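Inorganic pyrophosphatase (Helicobacter pylori, PDB 2BQX) catalyses the hydrolysis of inorganic pyrophosphate to two phosphate ions, using magnesium as cofactor and assembling as a homohexamer. Local coordinates at residues 131-134 with 135-139. Residues are numbered along the deposited sequence; the frame is centred on the assembly and turned at random.
Sequences DKIK and HFFET
His135 reaches back one helical turn: its backbone N donates to Asp131 O at 2.9 Å, the i to i+4 bond of an alpha-helix, and its CB rests 3.2 Å from that same oxygen. With CG anti to the backbone N (chi1 174°), the ring is carried away from the preceding turn, toward the second subunit. ND1 meets a water 2.8 Å away, in the ring plane; the water in turn donates to Lys132 O, which already accepts a hydrogen bond from Phe136 N. Thr139 OG1 sits above one face of the imidazole, displaced from its centre, and donates to His135 O at 2.9 Å. NE2 is hydrogen-bonded to the carboxylate OD2 of Asp142 of the second subunit. On the inward side, Ile133 and Phe137 run side by side, Ile133 CG2 meeting the ring edge in plane, 3.8 Å from Phe137 CE2. Lys134 and Glu138 likewise lie alongside; Glu138 OE2 accepts a hydrogen bond from Val151 N. Phe137 lies beside Tyr54 and Phe136 beside Tyr140, both probably substrate-binding. Helix 127-139 thus lies between the neighbouring subunit and the main sheet, with Ile133 and Phe137 packed against strands 69-72, 83-96 and 149-156.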
loop_
_atom_site.group_PDB
_atom_site.type_symbol
_atom_site.label_atom_id
_atom_site.label_comp_id
_atom_site.label_asym_id
_atom_site.label_seq_id
_atom_site.Cartn_x
_atom_site.Cartn_y
_atom_site.Cartn_z
ATOM N N ASP A 131 1.123 3.163 25.705
ATOM C CA ASP A 131 -0.139 3.891 25.776
ATOM C C ASP A 131 -0.995 3.623 24.542
ATOM O O ASP A 131 -2.215 3.502 24.645
ATOM C CB ASP A 131 0.100 5.399 25.886
ATOM C CG ASP A 131 0.730 5.803 27.208
ATOM O OD1 ASP A 131 0.593 5.052 28.194
ATOM O OD2 ASP A 131 1.347 6.887 27.254
ATOM N N LYS A 132 -0.360 3.543 23.374
ATOM C CA LYS A 132 -1.101 3.295 22.135
ATOM C C LYS A 132 -1.753 1.918 22.177
ATOM O O LYS A 132 -2.906 1.748 21.783
ATOM C CB LYS A 132 -0.175 3.387 20.909
ATOM C CG LYS A 132 -0.878 3.049 19.580
ATOM C CD LYS A 132 0.068 3.066 18.376
ATOM C CE LYS A 132 0.552 4.466 18.029
ATOM N NZ LYS A 132 1.408 4.484 16.792
ATOM N N ILE A 133 -1.006 0.928 22.649
ATOM C CA ILE A 133 -1.540 -0.426 22.733
ATOM C C ILE A 133 -2.695 -0.499 23.725
ATOM O O ILE A 133 -3.744 -1.096 23.446
ATOM C CB ILE A 133 -0.446 -1.423 23.142
ATOM C CG1 ILE A 133 0.559 -1.560 21.995
ATOM C CG2 ILE A 133 -1.071 -2.765 23.523
ATOM C CD1 ILE A 133 1.744 -2.438 22.298
ATOM N N LYS A 134 -2.506 0.119 24.885
ATOM C CA LYS A 134 -3.535 0.120 25.919
ATOM C C LYS A 134 -4.809 0.808 25.444
ATOM O O LYS A 134 -5.916 0.312 25.657
ATOM C CB LYS A 134 -3.003 0.810 27.185
ATOM C CG LYS A 134 -4.057 1.081 28.253
ATOM C CD LYS A 134 -3.435 1.174 29.651
ATOM C CE LYS A 134 -2.412 2.290 29.763
ATOM N NZ LYS A 134 -1.731 2.288 31.099
ATOM N N HIS A 135 -4.643 1.952 24.790
ATOM C CA HIS A 135 -5.773 2.720 24.291
ATOM C C HIS A 135 -6.526 1.961 23.193
ATOM O O HIS A 135 -7.744 2.098 23.049
ATOM C CB HIS A 135 -5.271 4.077 23.788
ATOM C CG HIS A 135 -6.325 4.905 23.126
ATOM N ND1 HIS A 135 -6.496 4.933 21.759
ATOM C CD2 HIS A 135 -7.288 5.703 23.643
ATOM C CE1 HIS A 135 -7.522 5.711 21.463
ATOM N NE2 HIS A 135 -8.019 6.191 22.588
ATOM N N PHE A 136 -5.804 1.154 22.425
ATOM C CA PHE A 136 -6.436 0.373 21.368
ATOM C C PHE A 136 -7.405 -0.648 21.965
ATOM O O PHE A 136 -8.568 -0.738 21.563
ATOM C CB PHE A 136 -5.391 -0.369 20.538
ATOM C CG PHE A 136 -5.984 -1.328 19.549
ATOM C CD1 PHE A 136 -6.509 -0.869 18.344
ATOM C CD2 PHE A 136 -6.042 -2.688 19.833
ATOM C CE1 PHE A 136 -7.083 -1.754 17.432
ATOM C CE2 PHE A 136 -6.615 -3.583 18.929
ATOM C CZ PHE A 136 -7.136 -3.115 17.725
ATOM N N PHE A 137 -6.925 -1.419 22.929
ATOM C CA PHE A 137 -7.778 -2.431 23.544
ATOM C C PHE A 137 -8.892 -1.785 24.352
ATOM O O PHE A 137 -10.000 -2.318 24.447
ATOM C CB PHE A 137 -6.928 -3.364 24.409
ATOM C CG PHE A 137 -6.117 -4.338 23.606
ATOM C CD1 PHE A 137 -6.735 -5.408 22.963
ATOM C CD2 PHE A 137 -4.747 -4.162 23.447
ATOM C CE1 PHE A 137 -6.004 -6.286 22.167
ATOM C CE2 PHE A 137 -4.005 -5.033 22.653
ATOM C CZ PHE A 137 -4.638 -6.100 22.010
ATOM N N GLU A 138 -8.603 -0.619 24.910
ATOM C CA GLU A 138 -9.593 0.092 25.703
ATOM C C GLU A 138 -10.754 0.619 24.855
ATOM O O GLU A 138 -11.857 0.809 25.367
ATOM C CB GLU A 138 -8.926 1.261 26.427
ATOM C CG GLU A 138 -9.657 1.719 27.665
ATOM C CD GLU A 138 -8.874 1.416 28.931
ATOM O OE1 GLU A 138 -7.834 2.084 29.168
ATOM O OE2 GLU A 138 -9.288 0.506 29.681
ATOM N N THR A 139 -10.527 0.827 23.558
ATOM C CA THR A 139 -11.574 1.387 22.702
ATOM C C THR A 139 -12.016 0.627 21.452
ATOM O O THR A 139 -13.067 0.935 20.893
ATOM C CB THR A 139 -11.166 2.789 22.210
ATOM O OG1 THR A 139 -10.010 2.679 21.364
ATOM C CG2 THR A 139 -10.850 3.699 23.380
HETATM O O HOH W 1 -4.655 3.483 20.149
#